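Local atomic coordinates of epoxyqueuosine reductase (Streptococcus thermophilus, PDB entry 5D6S), a protein that belongs to the QueG family of epoxyqueuosine reductases and binds a cobalamin and two iron/sulfur clusters. Residues 55-60 with 160-165; 72-75 with 80-83; 165-170 with 190-195. All coordinates share one frame; numbering follows the deposited sequence.

Interaction 1: residues 55-60 with 160-165; sequences DYLEKS and ALVDTA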
ATOM      1  N   ASP A  55       0.626 -24.539  -8.106  1.00 75.81           N
ATOM      2  CA  ASP A  55       0.717 -25.294  -6.843  1.00 82.20           C
ATOM      3  C   ASP A  55       2.080 -25.229  -6.141  1.00 76.41           C
ATOM      4  O   ASP A  55       2.179 -25.628  -4.970  1.00 70.70           O
ATOM      5  CB  ASP A  55       0.216 -26.758  -6.936  1.00 93.13           C
ATOM      6  CG  ASP A  55       0.379 -27.365  -8.312  1.00101.81           C
ATOM      7  OD1 ASP A  55       1.410 -27.106  -8.973  1.00 96.20           O
ATOM      8  OD2 ASP A  55      -0.543 -28.108  -8.714  1.00108.92           O
ATOM      9  N   TYR A  56       3.121 -24.711  -6.800  1.00 75.60           N
ATOM     10  CA  TYR A  56       4.374 -24.439  -6.065  1.00 81.07           C
ATOM     11  C   TYR A  56       4.155 -23.452  -4.887  1.00 85.37           C
ATOM     12  O   TYR A  56       4.852 -23.532  -3.878  1.00 80.99           O
ATOM     13  CB  TYR A  56       5.510 -23.992  -6.993  1.00 74.46           C
ATOM     14  CG  TYR A  56       5.518 -22.557  -7.472  1.00 78.60           C
ATOM     15  CD1 TYR A  56       4.802 -22.171  -8.594  1.00 74.34           C
ATOM     16  CD2 TYR A  56       6.307 -21.592  -6.833  1.00 83.65           C
ATOM     17  CE1 TYR A  56       4.845 -20.861  -9.052  1.00 73.72           C
ATOM     18  CE2 TYR A  56       6.355 -20.270  -7.282  1.00 79.55           C
ATOM     19  CZ  TYR A  56       5.621 -19.905  -8.396  1.00 77.93           C
ATOM     20  OH  TYR A  56       5.652 -18.588  -8.846  1.00 74.70           O
ATOM     21  N   LEU A  57       3.137 -22.591  -5.015  1.00 80.71           N
ATOM     22  CA  LEU A  57       2.722 -21.648  -3.967  1.00 77.93           C
ATOM     23  C   LEU A  57       1.931 -22.263  -2.787  1.00 73.42           C
ATOM     24  O   LEU A  57       2.152 -21.876  -1.634  1.00 76.37           O
ATOM     25  CB  LEU A  57       1.911 -20.512  -4.585  1.00 75.04           C
ATOM     26  CG  LEU A  57       2.643 -19.702  -5.651  1.00 71.01           C
ATOM     27  CD1 LEU A  57       1.715 -18.693  -6.282  1.00 67.89           C
ATOM     28  CD2 LEU A  57       3.857 -18.991  -5.076  1.00 72.85           C
ATOM     29  N   GLU A  58       1.049 -23.214  -3.073  1.00 65.20           N
ATOM     30  CA  GLU A  58       0.228 -23.867  -2.031  1.00 74.10           C
ATOM     31  C   GLU A  58       0.897 -23.933  -0.686  1.00 75.83           C
ATOM     32  O   GLU A  58       0.413 -23.369   0.295  1.00 76.28           O
ATOM     33  CB  GLU A  58      -0.128 -25.316  -2.402  1.00 76.70           C
ATOM     34  CG  GLU A  58      -1.516 -25.513  -2.972  1.00 81.22           C
ATOM     35  CD  GLU A  58      -2.267 -26.675  -2.337  1.00 79.14           C
ATOM     36  OE1 GLU A  58      -2.388 -26.673  -1.093  1.00 76.52           O
ATOM     37  OE2 GLU A  58      -2.783 -27.550  -3.081  1.00 69.33           O
ATOM     38  N   LYS A  59       1.983 -24.689  -0.648  1.00 79.31           N
ATOM     39  CA  LYS A  59       2.731 -24.936   0.566  1.00 87.66           C
ATOM     40  C   LYS A  59       2.807 -23.661   1.435  1.00 87.83           C
ATOM     41  O   LYS A  59       2.341 -23.649   2.588  1.00 84.71           O
ATOM     42  CB  LYS A  59       4.118 -25.485   0.163  1.00101.88           C
ATOM     43  CG  LYS A  59       5.262 -25.367   1.169  1.00114.91           C
ATOM     44  CD  LYS A  59       5.008 -26.121   2.467  1.00117.24           C
ATOM     45  CE  LYS A  59       6.063 -25.770   3.508  1.00115.78           C
ATOM     46  NZ  LYS A  59       5.535 -25.921   4.889  1.00116.05           N
ATOM     47  N   SER A  60       3.361 -22.592   0.859  1.00 81.11           N
ATOM     48  CA  SER A  60       3.694 -21.379   1.616  1.00 73.54           C
ATOM     49  C   SER A  60       2.492 -20.443   1.856  1.00 66.62           C
ATOM     50  O   SER A  60       2.449 -19.746   2.864  1.00 65.14           O
ATOM     51  CB  SER A  60       4.837 -20.611   0.926  1.00 70.37           C
ATOM     52  OG  SER A  60       4.369 -19.944  -0.229  1.00 72.52           O
ATOM     53  N   ALA A 160      -8.432 -12.970  -7.145  1.00 67.05           N
ATOM     54  CA  ALA A 160      -7.992 -14.163  -6.398  1.00 59.33           C
ATOM     55  C   ALA A 160      -6.552 -14.592  -6.664  1.00 56.96           C
ATOM     56  O   ALA A 160      -5.898 -15.179  -5.803  1.00 54.97           O
ATOM     57  CB  ALA A 160      -8.897 -15.323  -6.715  1.00 60.97           C
ATOM     58  N   LEU A 161      -6.040 -14.279  -7.831  1.00 52.43           N
ATOM     59  CA  LEU A 161      -4.663 -14.660  -8.132  1.00 62.68           C
ATOM     60  C   LEU A 161      -3.626 -13.875  -7.329  1.00 59.39           C
ATOM     61  O   LEU A 161      -3.871 -12.748  -6.875  1.00 59.32           O
ATOM     62  CB  LEU A 161      -4.363 -14.527  -9.637  1.00 63.98           C
ATOM     63  CG  LEU A 161      -5.213 -15.454 -10.518  1.00 66.90           C
ATOM     64  CD1 LEU A 161      -4.792 -15.280 -11.963  1.00 70.27           C
ATOM     65  CD2 LEU A 161      -5.106 -16.908 -10.094  1.00 67.00           C
ATOM     66  N   VAL A 162      -2.451 -14.490  -7.211  1.00 56.59           N
ATOM     67  CA  VAL A 162      -1.266 -13.845  -6.673  1.00 53.05           C
ATOM     68  C   VAL A 162      -0.663 -13.004  -7.801  1.00 55.41           C
ATOM     69  O   VAL A 162       0.066 -13.511  -8.624  1.00 61.01           O
ATOM     70  CB  VAL A 162      -0.251 -14.881  -6.157  1.00 50.30           C
ATOM     71  CG1 VAL A 162       0.919 -14.178  -5.502  1.00 54.61           C
ATOM     72  CG2 VAL A 162      -0.923 -15.837  -5.182  1.00 46.44           C
ATOM     73  N   ASP A 163      -1.000 -11.718  -7.839  1.00 60.50           N
ATOM     74  CA  ASP A 163      -0.620 -10.819  -8.938  1.00 61.64           C
ATOM     75  C   ASP A 163       0.887 -10.807  -9.187  1.00 65.33           C
ATOM     76  O   ASP A 163       1.370 -10.479 -10.266  1.00 59.58           O
ATOM     77  CB  ASP A 163      -1.043  -9.385  -8.611  1.00 64.79           C
ATOM     78  CG  ASP A 163      -2.541  -9.189  -8.628  1.00 72.72           C
ATOM     79  OD1 ASP A 163      -3.278 -10.184  -8.858  1.00 77.87           O
ATOM     80  OD2 ASP A 163      -2.976  -8.028  -8.407  1.00 72.29           O
ATOM     81  N   THR A 164       1.619 -11.133  -8.141  1.00 67.58           N
ATOM     82  CA  THR A 164       3.029 -10.936  -8.122  1.00 66.22           C
ATOM     83  C   THR A 164       3.709 -12.113  -8.843  1.00 67.58           C
ATOM     84  O   THR A 164       4.673 -11.925  -9.578  1.00 61.42           O
ATOM     85  CB  THR A 164       3.451 -10.747  -6.652  1.00 63.10           C
ATOM     86  OG1 THR A 164       4.475  -9.751  -6.566  1.00 76.51           O
ATOM     87  CG2 THR A 164       3.891 -12.038  -5.997  1.00 58.12           C
ATOM     88  N   ALA A 165       3.169 -13.309  -8.624  1.00 71.05           N
ATOM     89  CA  ALA A 165       3.708 -14.560  -9.158  1.00 74.73           C
ATOM     90  C   ALA A 165       3.293 -14.772 -10.604  1.00 72.30           C
ATOM     91  O   ALA A 165       3.984 -15.429 -11.392  1.00 75.20           O
ATOM     92  CB  ALA A 165       3.245 -15.744  -8.310  1.00 73.97           C
TER
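Leu57 joins these two segments through a single methyl group. Its CD1 meets Val162 CG2 at 4.0 Å, the two side chains reaching toward each other tip to tip, and the same methyl lies 3.9 Å from Ala165 CB. With the Leu57 CG beside the backbone N and the chain extended beyond it (chi1 -59°, chi2 175°), CD1 is carried outward from helix 55-67 to the start of helix 163-169. Tyr56 adds a lighter touch at the border, where its OH comes 3.8 Å from the methyl CB of Ala165. The Leu57 contacts are apolar, and no hydrogen bond crosses between the segments.

Behind these contacts, the side chain of Tyr56 leaves the backbone alongside the other segment rather than aimed at it, and its OH end comes nearer. One face of the ring rests against Leu57 CG, 4.0 Å above the plane and over the ring centre. One turn on, Ser60 OG gives a hydrogen bond of 3.3 Å to Leu57 O, arriving in the carbonyl plane on a lone pair. On the other segment, Val162 is the N-cap residue of helix 163-169, so Ala165 lies in that helix's first turn.

Leu57, Leu161, Val162, Asp163 and Thr164 belong to the cobalamin pocket, a worked example of a loop entering a helix and offering backbone groups to a ligand: Leu161 O and Asp163 N each make a hydrogen bond to cobalamin, and the Leu57 side chain lies about 3 Å from it at the nearest atoms. Helix 78-82 packs against both segments, Ile82 on Leu57 and Arg81 on Val162, while the neighbouring Leu161 reaches Glu194 and Ile196 of strand 190-197 in the antiparallel sheet.

Interaction 2: residues 72-75 with 80-83; sequences GFEH and ERIY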
ATOM      1  N   GLY A  72      -5.252 -10.414   6.254  1.00 47.99           N
ATOM      2  CA  GLY A  72      -6.704 -10.426   6.149  1.00 50.09           C
ATOM      3  C   GLY A  72      -7.210  -9.795   4.872  1.00 51.45           C
ATOM      4  O   GLY A  72      -8.392  -9.861   4.582  1.00 58.35           O
ATOM      5  N   PHE A  73      -6.331  -9.169   4.096  1.00 58.62           N
ATOM      6  CA  PHE A  73      -6.750  -8.513   2.841  1.00 57.00           C
ATOM      7  C   PHE A  73      -6.691  -9.482   1.691  1.00 57.10           C
ATOM      8  O   PHE A  73      -7.133  -9.180   0.586  1.00 57.71           O
ATOM      9  CB  PHE A  73      -5.854  -7.320   2.498  1.00 56.15           C
ATOM     10  CG  PHE A  73      -5.802  -6.259   3.549  1.00 58.95           C
ATOM     11  CD1 PHE A  73      -6.774  -6.154   4.519  1.00 59.76           C
ATOM     12  CD2 PHE A  73      -4.764  -5.330   3.547  1.00 62.67           C
ATOM     13  CE1 PHE A  73      -6.713  -5.152   5.476  1.00 68.62           C
ATOM     14  CE2 PHE A  73      -4.702  -4.322   4.492  1.00 65.48           C
ATOM     15  CZ  PHE A  73      -5.683  -4.236   5.458  1.00 70.93           C
ATOM     16  N   GLU A  74      -6.090 -10.632   1.950  1.00 61.82           N
ATOM     17  CA  GLU A  74      -5.830 -11.600   0.912  1.00 62.16           C
ATOM     18  C   GLU A  74      -7.114 -12.340   0.618  1.00 66.25           C
ATOM     19  O   GLU A  74      -7.969 -12.528   1.485  1.00 60.90           O
ATOM     20  CB  GLU A  74      -4.777 -12.611   1.359  1.00 61.14           C
ATOM     21  CG  GLU A  74      -3.448 -11.998   1.753  1.00 64.52           C
ATOM     22  CD  GLU A  74      -3.396 -11.532   3.196  1.00 61.66           C
ATOM     23  OE1 GLU A  74      -4.394 -11.722   3.932  1.00 66.90           O
ATOM     24  OE2 GLU A  74      -2.365 -10.940   3.579  1.00 58.94           O
ATOM     25  N   HIS A  75      -7.222 -12.787  -0.617  1.00 68.26           N
ATOM     26  CA  HIS A  75      -8.322 -13.647  -1.021  1.00 69.87           C
ATOM     27  C   HIS A  75      -8.291 -14.914  -0.171  1.00 65.17           C
ATOM     28  O   HIS A  75      -7.235 -15.464   0.051  1.00 64.40           O
ATOM     29  CB  HIS A  75      -8.164 -13.965  -2.498  1.00 63.43           C
ATOM     30  CG  HIS A  75      -9.379 -14.532  -3.111  1.00 58.57           C
ATOM     31  ND1 HIS A  75      -9.591 -15.884  -3.187  1.00 59.14           N
ATOM     32  CD2 HIS A  75     -10.468 -13.938  -3.647  1.00 58.74           C
ATOM     33  CE1 HIS A  75     -10.760 -16.107  -3.749  1.00 58.99           C
ATOM     34  NE2 HIS A  75     -11.311 -14.942  -4.041  1.00 59.41           N
ATOM     35  N   GLU A  80      -8.898 -21.088  -5.182  1.00 65.07           N
ATOM     36  CA  GLU A  80      -9.154 -20.048  -6.211  1.00 70.13           C
ATOM     37  C   GLU A  80      -7.883 -19.225  -6.536  1.00 71.54           C
ATOM     38  O   GLU A  80      -7.787 -18.546  -7.569  1.00 62.21           O
ATOM     39  CB  GLU A  80     -10.311 -19.116  -5.790  1.00 71.39           C
ATOM     40  CG  GLU A  80     -11.683 -19.681  -6.121  1.00 71.12           C
ATOM     41  CD  GLU A  80     -12.866 -18.892  -5.571  1.00 74.29           C
ATOM     42  OE1 GLU A  80     -13.998 -19.409  -5.706  1.00 72.50           O
ATOM     43  OE2 GLU A  80     -12.699 -17.790  -5.000  1.00 76.11           O
ATOM     44  N   ARG A  81      -6.924 -19.306  -5.625  1.00 68.00           N
ATOM     45  CA  ARG A  81      -5.695 -18.558  -5.709  1.00 68.21           C
ATOM     46  C   ARG A  81      -4.648 -19.174  -6.645  1.00 68.67           C
ATOM     47  O   ARG A  81      -3.874 -18.456  -7.290  1.00 70.74           O
ATOM     48  CB  ARG A  81      -5.111 -18.473  -4.315  1.00 65.92           C
ATOM     49  CG  ARG A  81      -4.475 -17.147  -4.042  1.00 64.63           C
ATOM     50  CD  ARG A  81      -5.311 -16.269  -3.146  1.00 58.96           C
ATOM     51  NE  ARG A  81      -4.372 -15.588  -2.279  1.00 59.57           N
ATOM     52  CZ  ARG A  81      -3.624 -14.538  -2.608  1.00 59.45           C
ATOM     53  NH1 ARG A  81      -2.770 -14.067  -1.719  1.00 62.99           N
ATOM     54  NH2 ARG A  81      -3.736 -13.937  -3.781  1.00 70.37           N
ATOM     55  N   ILE A  82      -4.640 -20.503  -6.711  1.00 72.49           N
ATOM     56  CA  ILE A  82      -3.640 -21.272  -7.471  1.00 72.23           C
ATOM     57  C   ILE A  82      -4.177 -21.929  -8.761  1.00 74.75           C
ATOM     58  O   ILE A  82      -3.396 -22.246  -9.653  1.00 65.52           O
ATOM     59  CB  ILE A  82      -2.990 -22.383  -6.618  1.00 72.92           C
ATOM     60  CG1 ILE A  82      -3.958 -22.907  -5.577  1.00 76.48           C
ATOM     61  CG2 ILE A  82      -1.749 -21.865  -5.915  1.00 76.99           C
ATOM     62  CD1 ILE A  82      -3.588 -24.274  -5.074  1.00 78.17           C
ATOM     63  N   TYR A  83      -5.491 -22.115  -8.863  1.00 70.69           N
ATOM     64  CA  TYR A  83      -6.096 -22.780 -10.019  1.00 69.75           C
ATOM     65  C   TYR A  83      -6.886 -21.792 -10.870  1.00 66.38           C
ATOM     66  O   TYR A  83      -8.096 -21.611 -10.652  1.00 73.39           O
ATOM     67  CB  TYR A  83      -7.022 -23.932  -9.557  1.00 77.99           C
ATOM     68  CG  TYR A  83      -6.336 -25.003  -8.721  1.00 79.40           C
ATOM     69  CD1 TYR A  83      -5.133 -25.577  -9.139  1.00 83.64           C
ATOM     70  CD2 TYR A  83      -6.892 -25.449  -7.524  1.00 74.88           C
ATOM     71  CE1 TYR A  83      -4.488 -26.550  -8.385  1.00 86.64           C
ATOM     72  CE2 TYR A  83      -6.257 -26.418  -6.760  1.00 83.19           C
ATOM     73  CZ  TYR A  83      -5.052 -26.972  -7.196  1.00 85.13           C
ATOM     74  OH  TYR A  83      -4.402 -27.922  -6.432  1.00 79.33           O
TER
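His75 and Arg81 bury the greater part of this contact, side by side. The CB of His75 lies 3.7 Å from Arg81 CD, an aliphatic touch, and farther along the arginine the guanidinium presents one face to the backbone N of His75. With bends at chi2 and chi3, the Arg81 chain brings NH1 to 4.0 Å from Glu74 CB.

The imidazole goes another way. Its CG stands opposite the backbone N (chi1 -165°), which directs the ring to Glu80, whose CB is 3.7 Å from His75 CE1. The two side chains cross at about a right angle; the carboxylate lies at the ring edge, but its exact placement there is doubtful in the model, and no hydrogen bond joins the pair.

Glu74 spends its carboxylate within its own loop: OE1 accepts the N-H of Gly72 at 2.8 Å on the syn side, and OE2 bonds to Thr71. The polar partners of the Arg81 guanidinium lie outside the segments: NH2 bonds Ala160 O and NH1 bonds cobalamin. The contact thus sets a loop against a short, weakly bonded helix, contributing Phe73, Glu74 and Arg81 to the cobalamin pocket.

Interaction 3: residues 165-170 with 190-195; sequences AVAKRA and MYLGEL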
ATOM      1  N   ALA A 165       3.169 -13.309  -8.624  1.00 71.05           N
ATOM      2  CA  ALA A 165       3.708 -14.560  -9.158  1.00 74.73           C
ATOM      3  C   ALA A 165       3.293 -14.772 -10.604  1.00 72.30           C
ATOM      4  O   ALA A 165       3.984 -15.429 -11.392  1.00 75.20           O
ATOM      5  CB  ALA A 165       3.245 -15.744  -8.310  1.00 73.97           C
ATOM      6  N   VAL A 166       2.156 -14.207 -10.948  1.00 67.70           N
ATOM      7  CA  VAL A 166       1.721 -14.181 -12.329  1.00 70.21           C
ATOM      8  C   VAL A 166       2.694 -13.373 -13.179  1.00 72.17           C
ATOM      9  O   VAL A 166       3.150 -13.842 -14.212  1.00 74.39           O
ATOM     10  CB  VAL A 166       0.305 -13.588 -12.455  1.00 66.31           C
ATOM     11  CG1 VAL A 166      -0.005 -13.221 -13.892  1.00 63.89           C
ATOM     12  CG2 VAL A 166      -0.715 -14.580 -11.915  1.00 67.12           C
ATOM     13  N   ALA A 167       3.002 -12.158 -12.735  1.00 71.58           N
ATOM     14  CA  ALA A 167       3.918 -11.281 -13.457  1.00 65.95           C
ATOM     15  C   ALA A 167       5.337 -11.860 -13.582  1.00 67.79           C
ATOM     16  O   ALA A 167       6.064 -11.510 -14.519  1.00 75.21           O
ATOM     17  CB  ALA A 167       3.967  -9.925 -12.790  1.00 63.80           C
ATOM     18  N   LYS A 168       5.734 -12.715 -12.646  1.00 60.73           N
ATOM     19  CA  LYS A 168       7.011 -13.407 -12.765  1.00 70.75           C
ATOM     20  C   LYS A 168       7.000 -14.461 -13.886  1.00 73.06           C
ATOM     21  O   LYS A 168       7.821 -14.384 -14.805  1.00 67.22           O
ATOM     22  CB  LYS A 168       7.432 -14.069 -11.457  1.00 72.75           C
ATOM     23  CG  LYS A 168       8.756 -14.798 -11.600  1.00 80.63           C
ATOM     24  CD  LYS A 168       9.259 -15.398 -10.311  1.00 84.93           C
ATOM     25  CE  LYS A 168       9.963 -16.709 -10.607  1.00 89.62           C
ATOM     26  NZ  LYS A 168      10.310 -17.433  -9.372  1.00 95.06           N
ATOM     27  N   ARG A 169       6.092 -15.437 -13.810  1.00 73.67           N
ATOM     28  CA  ARG A 169       5.930 -16.410 -14.907  1.00 74.01           C
ATOM     29  C   ARG A 169       5.764 -15.751 -16.277  1.00 72.37           C
ATOM     30  O   ARG A 169       6.036 -16.386 -17.284  1.00 84.89           O
ATOM     31  CB  ARG A 169       4.745 -17.371 -14.711  1.00 71.40           C
ATOM     32  CG  ARG A 169       5.016 -18.568 -13.814  1.00 72.07           C
ATOM     33  CD  ARG A 169       4.283 -19.844 -14.244  1.00 66.20           C
ATOM     34  NE  ARG A 169       2.937 -19.637 -14.810  1.00 65.29           N
ATOM     35  CZ  ARG A 169       1.812 -20.257 -14.414  1.00 62.73           C
ATOM     36  NH1 ARG A 169       0.658 -19.984 -15.028  1.00 54.47           N
ATOM     37  NH2 ARG A 169       1.815 -21.148 -13.421  1.00 64.58           N
ATOM     38  N   ALA A 170       5.278 -14.519 -16.323  1.00 62.69           N
ATOM     39  CA  ALA A 170       5.066 -13.850 -17.596  1.00 65.25           C
ATOM     40  C   ALA A 170       6.261 -13.001 -18.011  1.00 63.44           C
ATOM     41  O   ALA A 170       6.223 -12.300 -19.020  1.00 61.01           O
ATOM     42  CB  ALA A 170       3.803 -13.009 -17.542  1.00 70.67           C
ATOM     43  N   MET A 190       6.018  -0.331 -10.186  1.00 61.14           N
ATOM     44  CA  MET A 190       4.954  -0.723 -11.130  1.00 64.37           C
ATOM     45  C   MET A 190       3.686  -1.255 -10.440  1.00 64.70           C
ATOM     46  O   MET A 190       3.769  -2.045  -9.481  1.00 57.88           O
ATOM     47  CB  MET A 190       5.427  -1.849 -12.055  1.00 66.75           C
ATOM     48  CG  MET A 190       6.762  -1.632 -12.759  1.00 69.59           C
ATOM     49  SD  MET A 190       7.295  -3.144 -13.579  1.00 76.65           S
ATOM     50  CE  MET A 190       7.813  -4.183 -12.198  1.00 71.94           C
ATOM     51  N   TYR A 191       2.524  -0.821 -10.947  1.00 60.76           N
ATOM     52  CA  TYR A 191       1.234  -1.449 -10.643  1.00 58.91           C
ATOM     53  C   TYR A 191       1.076  -2.684 -11.514  1.00 59.70           C
ATOM     54  O   TYR A 191       1.490  -2.684 -12.664  1.00 65.50           O
ATOM     55  CB  TYR A 191       0.067  -0.517 -10.976  1.00 60.82           C
ATOM     56  CG  TYR A 191       0.135   0.883 -10.374  1.00 68.12           C
ATOM     57  CD1 TYR A 191       0.403   1.083  -9.022  1.00 63.79           C
ATOM     58  CD2 TYR A 191      -0.105   2.014 -11.165  1.00 71.43           C
ATOM     59  CE1 TYR A 191       0.443   2.364  -8.480  1.00 68.74           C
ATOM     60  CE2 TYR A 191      -0.084   3.292 -10.618  1.00 69.38           C
ATOM     61  CZ  TYR A 191       0.193   3.465  -9.277  1.00 68.88           C
ATOM     62  OH  TYR A 191       0.220   4.737  -8.738  1.00 69.70           O
ATOM     63  N   LEU A 192       0.480  -3.735 -10.974  1.00 62.45           N
ATOM     64  CA  LEU A 192       0.284  -4.985 -11.711  1.00 63.07           C
ATOM     65  C   LEU A 192      -1.187  -5.324 -11.952  1.00 63.44           C
ATOM     66  O   LEU A 192      -2.056  -4.970 -11.169  1.00 59.55           O
ATOM     67  CB  LEU A 192       0.935  -6.171 -10.983  1.00 63.77           C
ATOM     68  CG  LEU A 192       2.449  -6.091 -10.767  1.00 64.10           C
ATOM     69  CD1 LEU A 192       2.993  -7.394 -10.181  1.00 57.90           C
ATOM     70  CD2 LEU A 192       3.164  -5.735 -12.060  1.00 66.31           C
ATOM     71  N   GLY A 193      -1.427  -6.013 -13.058  1.00 65.90           N
ATOM     72  CA  GLY A 193      -2.734  -6.552 -13.405  1.00 70.72           C
ATOM     73  C   GLY A 193      -2.623  -7.846 -14.207  1.00 72.82           C
ATOM     74  O   GLY A 193      -1.536  -8.231 -14.636  1.00 83.83           O
ATOM     75  N   GLU A 194      -3.757  -8.505 -14.407  1.00 76.06           N
ATOM     76  CA  GLU A 194      -3.845  -9.744 -15.187  1.00 79.44           C
ATOM     77  C   GLU A 194      -5.121  -9.782 -15.995  1.00 81.95           C
ATOM     78  O   GLU A 194      -6.176  -9.370 -15.526  1.00 67.67           O
ATOM     79  CB  GLU A 194      -3.913 -10.983 -14.308  1.00 75.73           C
ATOM     80  CG  GLU A 194      -2.760 -11.162 -13.365  1.00 71.24           C
ATOM     81  CD  GLU A 194      -3.058 -10.613 -12.006  1.00 71.74           C
ATOM     82  OE1 GLU A 194      -2.317  -9.697 -11.596  1.00 68.74           O
ATOM     83  OE2 GLU A 194      -4.038 -11.082 -11.373  1.00 68.59           O
ATOM     84  N   LEU A 195      -5.011 -10.321 -17.203  1.00 89.86           N
ATOM     85  CA  LEU A 195      -6.168 -10.670 -18.005  1.00 88.86           C
ATOM     86  C   LEU A 195      -6.093 -12.167 -18.273  1.00 96.37           C
ATOM     87  O   LEU A 195      -5.298 -12.626 -19.104  1.00103.43           O
ATOM     88  CB  LEU A 195      -6.163  -9.876 -19.309  1.00 84.25           C
ATOM     89  CG  LEU A 195      -7.420  -9.976 -20.157  1.00 85.59           C
ATOM     90  CD1 LEU A 195      -8.637  -9.449 -19.420  1.00 84.43           C
ATOM     91  CD2 LEU A 195      -7.213  -9.193 -21.444  1.00 91.29           C
TER
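Val166 and Ala167, neighbours on one turn of helix 163-169, face Glu194 and Leu192 of strand 190-197. The CA atoms of Val166 and Glu194 are 7.7 Å apart and those of Ala167 and Leu192 7.5 Å, a similar spacing. Within the helix, the N-H of Arg169 bonds to Ala165 O at 3.2 Å. Strand alternation puts Leu192 and Glu194 on the same face, while Gly193 between them has no side chain to add.

Strand 190-197 is an inner member of the four-stranded antiparallel sheet, flanked by strands 93-100 and 152-155, and the helix packs against one side of it; Val166 also touches Ile94 and Ser96 of strand 93-100, and Ala167 touches Ser96. On this helix-on-sheet layer the smaller residue meets the longer one: Ala167 CB receives the Leu192 CD1 methyl at 3.8 Å, at the end of a leucine that is extended past CG (chi2 -173°).

The second pair crosses at a slant. Val166 CG1, placed opposite its own backbone N (chi1 165°), bears on the CG methylene of Glu194 at 3.5 Å, so the glutamate contributes its aliphatic part here. A bend at chi2 (95°) takes its carboxylate off toward Asp163, a close pair of like groups. Cobalamin is met from the strand's backbone, Met190 O and Leu192 O each accepting a hydrogen bond from it.

Overall arrangement
Interactions 1 and 3 share helix 163-169 and even Ala165, whose CB faces helix 55-67 and points away from strand 190-197. Both are buried and mainly hydrocarbon, without a crossing hydrogen bond, although interaction 1 has an exposed tyrosine at its border. Interaction 2 is partly buried and more polar, its side chains carrying imidazole, carboxylate and guanidinium groups. It lies nested in the chain loop that interaction 1 closes, with centres about 8 Å apart, and touches it through a probable bond of Arg81 to Ala160 and packing such as Glu58 on Ile82. All three contribute residues to the cobalamin pocket; backbone atoms bond the ligand in interactions 1 and 3, an arginine side chain in interaction 2.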